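Local coordinates for protein D-psicose 3-epimerase (Agrobacterium tumefaciens, PDB 2HK0) that epimerises ketohexoses at carbon 3, interconverting D-fructose and D-psicose with the help of a metal ion in a TIM-barrel active site, at residues P88-N93 / S130-D135; D203-N208 / G231-R235; S213-I218 / M243-I248. All coordinates share one frame; numbering follows the deposited sequence.

Contact 1: P88-N93 / S130-D135; sequences PSKTKN and SYWPID
K90 and N93 of the 88-93 loop approach the phenol ring of Y131 from the same side, K90 near CE2 and N93 near CD1, while I134 CG1 covers the other face. The backbone path sets Y131 CB 3.4 Å from P88 O; the first torsion (chi1 68°), with CG between backbone N and carbonyl carbon, then swings the ring in beside K90 and N93. K90 is an almost fully extended chain, with CG turned away from its carbonyl carbon (chi1 -57°), and its methylenes do the work in sequence: CG meets Y131 CE2 at 3.3 Å, and farther out CE packs tightly on P133 CD at 3.5 Å, crossing that ring at about a right angle. NZ ends near D135, 5.1 Å from D135 OD2, too far for a salt bridge; D135 OD1 is instead bonded to S137.

N93 has its amide nearly parallel to the tyrosine ring, the planes 14° apart, with ND2 3.7 Å from Y131 CD1. Its rotation is fixed by bonds at both ends: ND2 donates to S89 O at 3.0 Å, almost exactly in the amide plane, while OD1 accepts from the backbone of S95 and S96. The backbones are joined directly by W132 N donating to P88 O at 3.3 Å, and indirectly by a water that accepts from K90 N and donates to W132 O. Two neighbouring loops following barrel strands 81-85 and 123-126 thus interlock at the C-terminal end of a TIM barrel, the end that carries the active site in this fold.

Contact 2: D203-N208 / G231-R235; sequences DTFHMN and GESNR
T204 and G231 join the start of helix 204-210 to the end of the neighbouring strand: T204 OG1 donates to G231 O at 2.8 Å, in the carbonyl plane and on a lone pair. One residue earlier D203 caps the same helix, its OD1 accepting from F205 N at 2.9 Å.

A single water joins three polar groups of the two segments. It donates to F205 O and to S233 O, and accepts from N208 ND2 at 3.1 Å. ND2 also bonds across the subunit interface to N208 O of the second subunit, and S233 OG likewise bonds to I209 O there. Within the turn from E232 to R235, of type I, R235 N donates to E232 O at 2.9 Å. Both carboxylate oxygens of E232 have partners: OE2 accepts from G239 N and W245 NE1, OE1 from M243 N.

R235 finds its partner in an aromatic face. Bends at chi2 and chi3 (-93° and -134°) fold its guanidinium flat on the F205 ring, planes 3° apart and CZ 3.9 Å from the ring centroid, a cation-pi stack extended by a CH-pi contact from CD. S233 O lies at the edge of that ring, 3.1 Å from F205 CD1. Carboxylates lie nearby: D203 OD2 is 4.4 Å from R235 NH1, beyond a salt bridge, and E264 makes a long, weak ion pair with it. Here the helix directly after strand 198-203 packs on the loop after strand 225-230, at the C-terminal end of the TIM barrel.

Contact 3: S213-I218 / M243-I248; sequences SFGDAI and MPWHEI
F214 leads from the first turn of helix 214-221 into the side of segment 243-248, and each step of its side chain has a partner. CB lies 3.2 Å from I248 CD1, a close packing contact, and the same methyl continues to CG and, at 3.6 Å, to CD2. On the CD1 side of the ring P244 takes over: its CG is 3.8 Å from F214 CD1, and its CD sits over the same face that I248 CD1 approaches obliquely, in a CH-pi contact 4.1 Å from the centroid. At the far end, CE2 and CZ both meet M243 SE at 3.6 Å, a Met-aromatic contact made obliquely, again from that face, by the selenium of selenomethionine. The two segments open consecutive outer helices of the TIM barrel, 214-221 and 245-254, which flank strand 225-230, and I218 and I248 both touch F228 on it. Beside this apolar patch, E247 reaches across with CG anti to its backbone N (chi1 -179°). Its OE2 accepts from G215 N at 2.9 Å, on the anti side of the carboxylate, and accepts a second hydrogen bond from a water that itself accepts from F214 N. S213 OG, the N-cap, accepts from D216 N.

Contact 1 comes first along the chain; contacts 2 and 3 interleave after it. Contact 1 joins the loops after strands 81-85 and 123-126; its centre lies about 22 Å from that of contact 2 and about 30 Å from that of contact 3, and it touches neither. Contacts 2 and 3 lie about 11 Å apart between centres and touch. Helices 204-210 and 214-221 succeed each other, and E232 bridges from contact 2 to segment 243-248. One continuous unit around strand 225-230 thus runs from the C-terminal rim to the outer helices, and other subunits meet it at both levels, the second at contact 2 and mainly the third at contact 3.

Contact 1: P88-N93 / S130-D135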
loop_
_atom_site.group_PDB
_atom_site.type_symbol
_atom_site.label_atom_id
_atom_site.label_comp_id
_atom_site.label_asym_id
_atom_site.label_seq_id
_atom_site.Cartn_x
_atom_site.Cartn_y
_atom_site.Cartn_z
ATOM N N PRO A 88 31.125 15.051 6.351
ATOM C CA PRO A 88 31.888 16.205 6.834
ATOM C C PRO A 88 31.650 16.389 8.333
ATOM O O PRO A 88 30.628 15.946 8.857
ATOM C CB PRO A 88 31.318 17.365 6.017
ATOM C CG PRO A 88 30.772 16.697 4.782
ATOM C CD PRO A 88 30.127 15.464 5.355
ATOM N N SER A 89 32.582 17.051 9.014
ATOM C CA SER A 89 32.466 17.278 10.452
ATOM C C SER A 89 32.175 18.735 10.761
ATOM O O SER A 89 32.194 19.580 9.869
ATOM C CB SER A 89 33.761 16.859 11.159
ATOM O OG SER A 89 34.787 17.812 10.944
ATOM N N LYS A 90 31.913 19.027 12.033
ATOM C CA LYS A 90 31.620 20.390 12.463
ATOM C C LYS A 90 32.776 21.339 12.186
ATOM O O LYS A 90 32.564 22.512 11.918
ATOM C CB LYS A 90 31.288 20.433 13.962
ATOM C CG LYS A 90 30.131 19.530 14.360
ATOM C CD LYS A 90 29.620 19.813 15.771
ATOM C CE LYS A 90 28.371 18.970 16.077
ATOM N NZ LYS A 90 27.684 19.381 17.343
ATOM N N THR A 91 33.999 20.827 12.243
ATOM C CA THR A 91 35.184 21.652 12.007
ATOM C C THR A 91 35.648 21.686 10.544
ATOM O O THR A 91 36.439 22.543 10.162
ATOM C CB THR A 91 36.347 21.174 12.890
ATOM O OG1 THR A 91 36.528 19.765 12.709
ATOM C CG2 THR A 91 36.049 21.452 14.355
ATOM N N LYS A 92 35.166 20.749 9.733
ATOM C CA LYS A 92 35.537 20.703 8.320
ATOM C C LYS A 92 34.300 20.445 7.471
ATOM O O LYS A 92 33.920 19.294 7.269
ATOM C CB LYS A 92 36.567 19.592 8.066
ATOM C CG LYS A 92 37.823 19.717 8.901
ATOM C CD LYS A 92 38.826 18.626 8.569
ATOM C CE LYS A 92 40.067 18.736 9.445
ATOM N NZ LYS A 92 41.026 17.639 9.143
ATOM N N ASN A 93 33.666 21.511 6.992
ATOM C CA ASN A 93 32.471 21.366 6.167
ATOM C C ASN A 93 32.293 22.610 5.331
ATOM O O ASN A 93 32.864 23.660 5.644
ATOM C CB ASN A 93 31.236 21.147 7.039
ATOM C CG ASN A 93 30.863 22.376 7.836
ATOM O OD1 ASN A 93 30.433 23.390 7.275
ATOM N ND2 ASN A 93 31.022 22.297 9.152
ATOM N N SER A 130 26.625 19.712 3.973
ATOM C CA SER A 130 26.458 20.003 5.382
ATOM C C SER A 130 27.457 19.207 6.210
ATOM O O SER A 130 28.606 19.027 5.814
ATOM C CB SER A 130 25.016 19.625 5.750
ATOM O OG SER A 130 24.689 19.875 7.098
ATOM N N TYR A 131 27.014 18.748 7.371
ATOM C CA TYR A 131 27.851 17.943 8.235
ATOM C C TYR A 131 26.964 17.222 9.233
ATOM O O TYR A 131 25.742 17.402 9.251
ATOM C CB TYR A 131 28.854 18.809 8.992
ATOM C CG TYR A 131 28.223 19.717 10.023
ATOM C CD1 TYR A 131 27.645 20.926 9.653
ATOM C CD2 TYR A 131 28.214 19.365 11.376
ATOM C CE1 TYR A 131 27.074 21.775 10.609
ATOM C CE2 TYR A 131 27.645 20.202 12.337
ATOM C CZ TYR A 131 27.080 21.404 11.949
ATOM O OH TYR A 131 26.539 22.240 12.900
ATOM N N TRP A 132 27.601 16.392 10.048
ATOM C CA TRP A 132 26.938 15.637 11.094
ATOM C C TRP A 132 27.838 15.745 12.330
ATOM O O TRP A 132 29.062 15.748 12.205
ATOM C CB TRP A 132 26.808 14.176 10.695
ATOM C CG TRP A 132 26.345 13.358 11.825
ATOM C CD1 TRP A 132 25.056 13.138 12.204
ATOM C CD2 TRP A 132 27.170 12.694 12.784
ATOM N NE1 TRP A 132 25.023 12.376 13.346
ATOM C CE2 TRP A 132 26.309 12.089 13.724
ATOM C CE3 TRP A 132 28.555 12.552 12.941
ATOM C CZ2 TRP A 132 26.787 11.347 14.811
ATOM C CZ3 TRP A 132 29.035 11.813 14.022
ATOM C CH2 TRP A 132 28.149 11.218 14.944
ATOM N N PRO A 133 27.256 15.793 13.541
ATOM C CA PRO A 133 25.846 15.754 13.940
ATOM C C PRO A 133 24.966 16.934 13.514
ATOM O O PRO A 133 24.152 16.820 12.590
ATOM C CB PRO A 133 25.926 15.639 15.466
ATOM C CG PRO A 133 27.277 15.010 15.706
ATOM C CD PRO A 133 28.126 15.762 14.731
ATOM N N ILE A 134 25.143 18.043 14.227
ATOM C CA ILE A 134 24.422 19.309 14.064
ATOM C C ILE A 134 23.677 19.553 15.376
ATOM O O ILE A 134 22.717 18.857 15.699
ATOM C CB ILE A 134 23.393 19.319 12.891
ATOM C CG1 ILE A 134 24.116 19.394 11.537
ATOM C CG2 ILE A 134 22.490 20.544 13.009
ATOM C CD1 ILE A 134 23.183 19.471 10.343
ATOM N N ASP A 135 24.138 20.538 16.139
ATOM C CA ASP A 135 23.527 20.856 17.424
ATOM C C ASP A 135 22.220 21.603 17.228
ATOM O O ASP A 135 22.212 22.817 17.015
ATOM C CB ASP A 135 24.484 21.707 18.268
ATOM C CG ASP A 135 23.946 21.984 19.665
ATOM O OD1 ASP A 135 22.728 22.221 19.794
ATOM O OD2 ASP A 135 24.740 21.974 20.632
HETATM O O HOH W 1 31.058 16.617 13.694
#

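Contact 2: D203-N208 / G231-R235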
loop_
_atom_site.group_PDB
_atom_site.type_symbol
_atom_site.label_atom_id
_atom_site.label_comp_id
_atom_site.label_asym_id
_atom_site.label_seq_id
_atom_site.Cartn_x
_atom_site.Cartn_y
_atom_site.Cartn_z
ATOM N N ASP A 203 17.255 8.364 -0.428
ATOM C CA ASP A 203 17.404 7.227 0.481
ATOM C C ASP A 203 15.997 6.852 0.991
ATOM O O ASP A 203 15.303 7.695 1.563
ATOM C CB ASP A 203 18.320 7.693 1.613
ATOM C CG ASP A 203 18.599 6.625 2.640
ATOM O OD1 ASP A 203 17.687 5.825 2.941
ATOM O OD2 ASP A 203 19.729 6.618 3.174
ATOM N N THR A 204 15.574 5.600 0.787
ATOM C CA THR A 204 14.237 5.207 1.206
ATOM C C THR A 204 13.924 5.477 2.664
ATOM O O THR A 204 12.797 5.822 2.988
ATOM C CB THR A 204 13.924 3.732 0.880
ATOM O OG1 THR A 204 14.904 2.872 1.475
ATOM C CG2 THR A 204 13.902 3.539 -0.627
ATOM N N PHE A 205 14.910 5.347 3.537
ATOM C CA PHE A 205 14.692 5.613 4.956
ATOM C C PHE A 205 14.264 7.073 5.188
ATOM O O PHE A 205 13.350 7.350 5.985
ATOM C CB PHE A 205 15.973 5.313 5.756
ATOM C CG PHE A 205 15.912 5.749 7.215
ATOM C CD1 PHE A 205 15.080 5.098 8.126
ATOM C CD2 PHE A 205 16.688 6.815 7.665
ATOM C CE1 PHE A 205 15.021 5.506 9.476
ATOM C CE2 PHE A 205 16.641 7.233 9.016
ATOM C CZ PHE A 205 15.803 6.573 9.916
ATOM N N HIS A 206 14.915 7.996 4.486
ATOM C CA HIS A 206 14.634 9.416 4.650
ATOM C C HIS A 206 13.375 9.813 3.897
ATOM O O HIS A 206 12.578 10.622 4.378
ATOM C CB HIS A 206 15.838 10.239 4.174
ATOM C CG HIS A 206 17.102 9.937 4.922
ATOM N ND1 HIS A 206 17.234 10.170 6.271
ATOM C CD2 HIS A 206 18.282 9.406 4.518
ATOM C CE1 HIS A 206 18.439 9.795 6.670
ATOM N NE2 HIS A 206 19.095 9.328 5.625
HETATM N N MSE A 207 13.204 9.246 2.710
HETATM C CA MSE A 207 12.009 9.535 1.923
HETATM C C MSE A 207 10.758 9.106 2.710
HETATM O O MSE A 207 9.721 9.769 2.657
HETATM C CB MSE A 207 12.038 8.763 0.599
HETATM C CG MSE A 207 13.138 9.126 -0.353
HETATM SE SE MSE A 207 12.965 7.981 -1.948
HETATM C CE MSE A 207 14.178 6.636 -1.514
ATOM N N ASN A 208 10.867 7.990 3.437
ATOM C CA ASN A 208 9.746 7.456 4.208
ATOM C C ASN A 208 9.187 8.480 5.186
ATOM O O ASN A 208 7.999 8.475 5.486
ATOM C CB ASN A 208 10.164 6.197 4.979
ATOM C CG ASN A 208 8.984 5.515 5.653
ATOM O OD1 ASN A 208 8.052 5.072 4.982
ATOM N ND2 ASN A 208 9.012 5.437 6.979
ATOM N N GLY A 231 16.511 0.652 2.339
ATOM C CA GLY A 231 16.352 0.065 3.657
ATOM C C GLY A 231 14.885 0.188 4.016
ATOM O O GLY A 231 14.169 0.993 3.412
ATOM N N GLU A 232 14.416 -0.600 4.977
ATOM C CA GLU A 232 13.023 -0.508 5.373
ATOM C C GLU A 232 12.920 0.736 6.258
ATOM O O GLU A 232 13.936 1.372 6.556
ATOM C CB GLU A 232 12.589 -1.778 6.119
ATOM C CG GLU A 232 12.563 -3.057 5.243
ATOM C CD GLU A 232 11.503 -3.022 4.122
ATOM O OE1 GLU A 232 10.584 -2.171 4.198
ATOM O OE2 GLU A 232 11.576 -3.860 3.177
ATOM N N SER A 233 11.709 1.088 6.677
ATOM C CA SER A 233 11.506 2.294 7.468
ATOM C C SER A 233 12.313 2.309 8.755
ATOM O O SER A 233 12.698 3.392 9.238
ATOM C CB SER A 233 10.021 2.474 7.799
ATOM O OG SER A 233 9.601 1.531 8.771
ATOM N N ASN A 234 12.541 1.126 9.325
ATOM C CA ASN A 234 13.322 1.018 10.558
ATOM C C ASN A 234 14.722 0.477 10.285
ATOM O O ASN A 234 15.413 0.004 11.197
ATOM C CB ASN A 234 12.595 0.169 11.616
ATOM C CG ASN A 234 12.181 -1.208 11.097
ATOM O OD1 ASN A 234 12.689 -1.676 10.074
ATOM N ND2 ASN A 234 11.257 -1.869 11.816
ATOM N N ARG A 235 15.117 0.534 9.011
ATOM C CA ARG A 235 16.469 0.161 8.567
ATOM C C ARG A 235 16.854 -1.303 8.423
ATOM O O ARG A 235 18.039 -1.615 8.381
ATOM C CB ARG A 235 17.513 0.846 9.451
ATOM C CG ARG A 235 17.297 2.332 9.587
ATOM C CD ARG A 235 18.088 3.059 8.537
ATOM N NE ARG A 235 18.770 4.176 9.136
ATOM C CZ ARG A 235 19.613 4.976 8.502
ATOM N NH1 ARG A 235 19.896 4.784 7.224
ATOM N NH2 ARG A 235 20.160 5.979 9.163
HETATM O O HOH W 2 11.865 5.914 7.968
#

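Contact 3: S213-I218 / M243-I248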
loop_
_atom_site.group_PDB
_atom_site.type_symbol
_atom_site.label_atom_id
_atom_site.label_comp_id
_atom_site.label_asym_id
_atom_site.label_seq_id
_atom_site.Cartn_x
_atom_site.Cartn_y
_atom_site.Cartn_z
ATOM N N SER A 213 5.204 11.305 -1.814
ATOM C CA SER A 213 5.118 10.084 -2.626
ATOM C C SER A 213 6.510 9.597 -3.065
ATOM O O SER A 213 7.302 10.381 -3.585
ATOM C CB SER A 213 4.253 10.349 -3.868
ATOM O OG SER A 213 4.457 9.348 -4.861
ATOM N N PHE A 214 6.794 8.307 -2.873
ATOM C CA PHE A 214 8.098 7.744 -3.247
ATOM C C PHE A 214 8.303 7.844 -4.764
ATOM O O PHE A 214 9.358 8.292 -5.236
ATOM C CB PHE A 214 8.216 6.267 -2.818
ATOM C CG PHE A 214 8.305 6.066 -1.331
ATOM C CD1 PHE A 214 7.153 5.916 -0.564
ATOM C CD2 PHE A 214 9.541 6.014 -0.693
ATOM C CE1 PHE A 214 7.237 5.716 0.826
ATOM C CE2 PHE A 214 9.628 5.814 0.681
ATOM C CZ PHE A 214 8.474 5.665 1.440
ATOM N N GLY A 215 7.290 7.417 -5.521
ATOM C CA GLY A 215 7.386 7.481 -6.963
ATOM C C GLY A 215 7.561 8.908 -7.450
ATOM O O GLY A 215 8.375 9.174 -8.345
ATOM N N ASP A 216 6.796 9.832 -6.875
ATOM C CA ASP A 216 6.886 11.229 -7.279
ATOM C C ASP A 216 8.244 11.827 -6.961
ATOM O O ASP A 216 8.761 12.611 -7.750
ATOM C CB ASP A 216 5.806 12.083 -6.604
ATOM C CG ASP A 216 4.450 11.981 -7.304
ATOM O OD1 ASP A 216 4.354 11.335 -8.377
ATOM O OD2 ASP A 216 3.475 12.566 -6.780
ATOM N N ALA A 217 8.819 11.458 -5.812
ATOM C CA ALA A 217 10.116 12.004 -5.418
ATOM C C ALA A 217 11.206 11.525 -6.393
ATOM O O ALA A 217 12.110 12.283 -6.783
ATOM C CB ALA A 217 10.451 11.575 -3.982
ATOM N N ILE A 218 11.102 10.270 -6.805
ATOM C CA ILE A 218 12.081 9.686 -7.720
ATOM C C ILE A 218 11.975 10.320 -9.096
ATOM O O ILE A 218 12.980 10.648 -9.724
ATOM C CB ILE A 218 11.879 8.166 -7.806
ATOM C CG1 ILE A 218 12.339 7.545 -6.484
ATOM C CG2 ILE A 218 12.643 7.584 -8.999
ATOM C CD1 ILE A 218 12.001 6.068 -6.316
HETATM N N MSE A 243 7.958 -1.167 2.836
HETATM C CA MSE A 243 8.339 -0.144 1.859
HETATM C C MSE A 243 7.620 -0.495 0.524
HETATM O O MSE A 243 7.481 -1.670 0.171
HETATM C CB MSE A 243 9.858 -0.196 1.697
HETATM C CG MSE A 243 10.534 1.044 1.154
HETATM SE SE MSE A 243 10.277 2.627 2.259
HETATM C CE MSE A 243 11.508 2.348 3.721
ATOM N N PRO A 244 7.135 0.510 -0.225
ATOM C CA PRO A 244 6.453 0.187 -1.492
ATOM C C PRO A 244 7.473 -0.126 -2.606
ATOM O O PRO A 244 7.608 0.613 -3.581
ATOM C CB PRO A 244 5.646 1.447 -1.800
ATOM C CG PRO A 244 5.833 2.353 -0.592
ATOM C CD PRO A 244 7.122 1.957 0.028
ATOM N N TRP A 245 8.168 -1.243 -2.455
ATOM C CA TRP A 245 9.195 -1.638 -3.400
ATOM C C TRP A 245 8.772 -1.655 -4.864
ATOM O O TRP A 245 9.522 -1.211 -5.726
ATOM C CB TRP A 245 9.777 -2.987 -2.971
ATOM C CG TRP A 245 10.448 -2.898 -1.618
ATOM C CD1 TRP A 245 10.074 -3.537 -0.467
ATOM C CD2 TRP A 245 11.567 -2.077 -1.276
ATOM N NE1 TRP A 245 10.897 -3.159 0.579
ATOM C CE2 TRP A 245 11.818 -2.261 0.111
ATOM C CE3 TRP A 245 12.389 -1.194 -2.004
ATOM C CZ2 TRP A 245 12.854 -1.589 0.785
ATOM C CZ3 TRP A 245 13.410 -0.536 -1.342
ATOM C CH2 TRP A 245 13.634 -0.735 0.046
ATOM N N HIS A 246 7.570 -2.144 -5.145
ATOM C CA HIS A 246 7.093 -2.191 -6.517
ATOM C C HIS A 246 6.971 -0.782 -7.119
ATOM O O HIS A 246 7.385 -0.541 -8.254
ATOM C CB HIS A 246 5.758 -2.935 -6.573
ATOM C CG HIS A 246 5.186 -3.038 -7.957
ATOM N ND1 HIS A 246 4.155 -2.240 -8.394
ATOM C CD2 HIS A 246 5.515 -3.830 -9.004
ATOM C CE1 HIS A 246 3.870 -2.535 -9.650
ATOM N NE2 HIS A 246 4.681 -3.497 -10.045
ATOM N N GLU A 247 6.406 0.146 -6.357
ATOM C CA GLU A 247 6.257 1.533 -6.802
ATOM C C GLU A 247 7.648 2.162 -7.041
ATOM O O GLU A 247 7.870 2.886 -8.022
ATOM C CB GLU A 247 5.517 2.344 -5.729
ATOM C CG GLU A 247 5.281 3.807 -6.109
ATOM C CD GLU A 247 4.714 4.626 -4.960
ATOM O OE1 GLU A 247 3.959 4.057 -4.150
ATOM O OE2 GLU A 247 5.005 5.838 -4.866
ATOM N N ILE A 248 8.573 1.870 -6.134
ATOM C CA ILE A 248 9.939 2.388 -6.219
ATOM C C ILE A 248 10.572 1.848 -7.503
ATOM O O ILE A 248 11.160 2.590 -8.282
ATOM C CB ILE A 248 10.807 1.898 -5.023
ATOM C CG1 ILE A 248 10.221 2.378 -3.686
ATOM C CG2 ILE A 248 12.263 2.348 -5.204
ATOM C CD1 ILE A 248 10.222 3.826 -3.502
HETATM O O HOH W 3 4.046 6.731 -2.383
#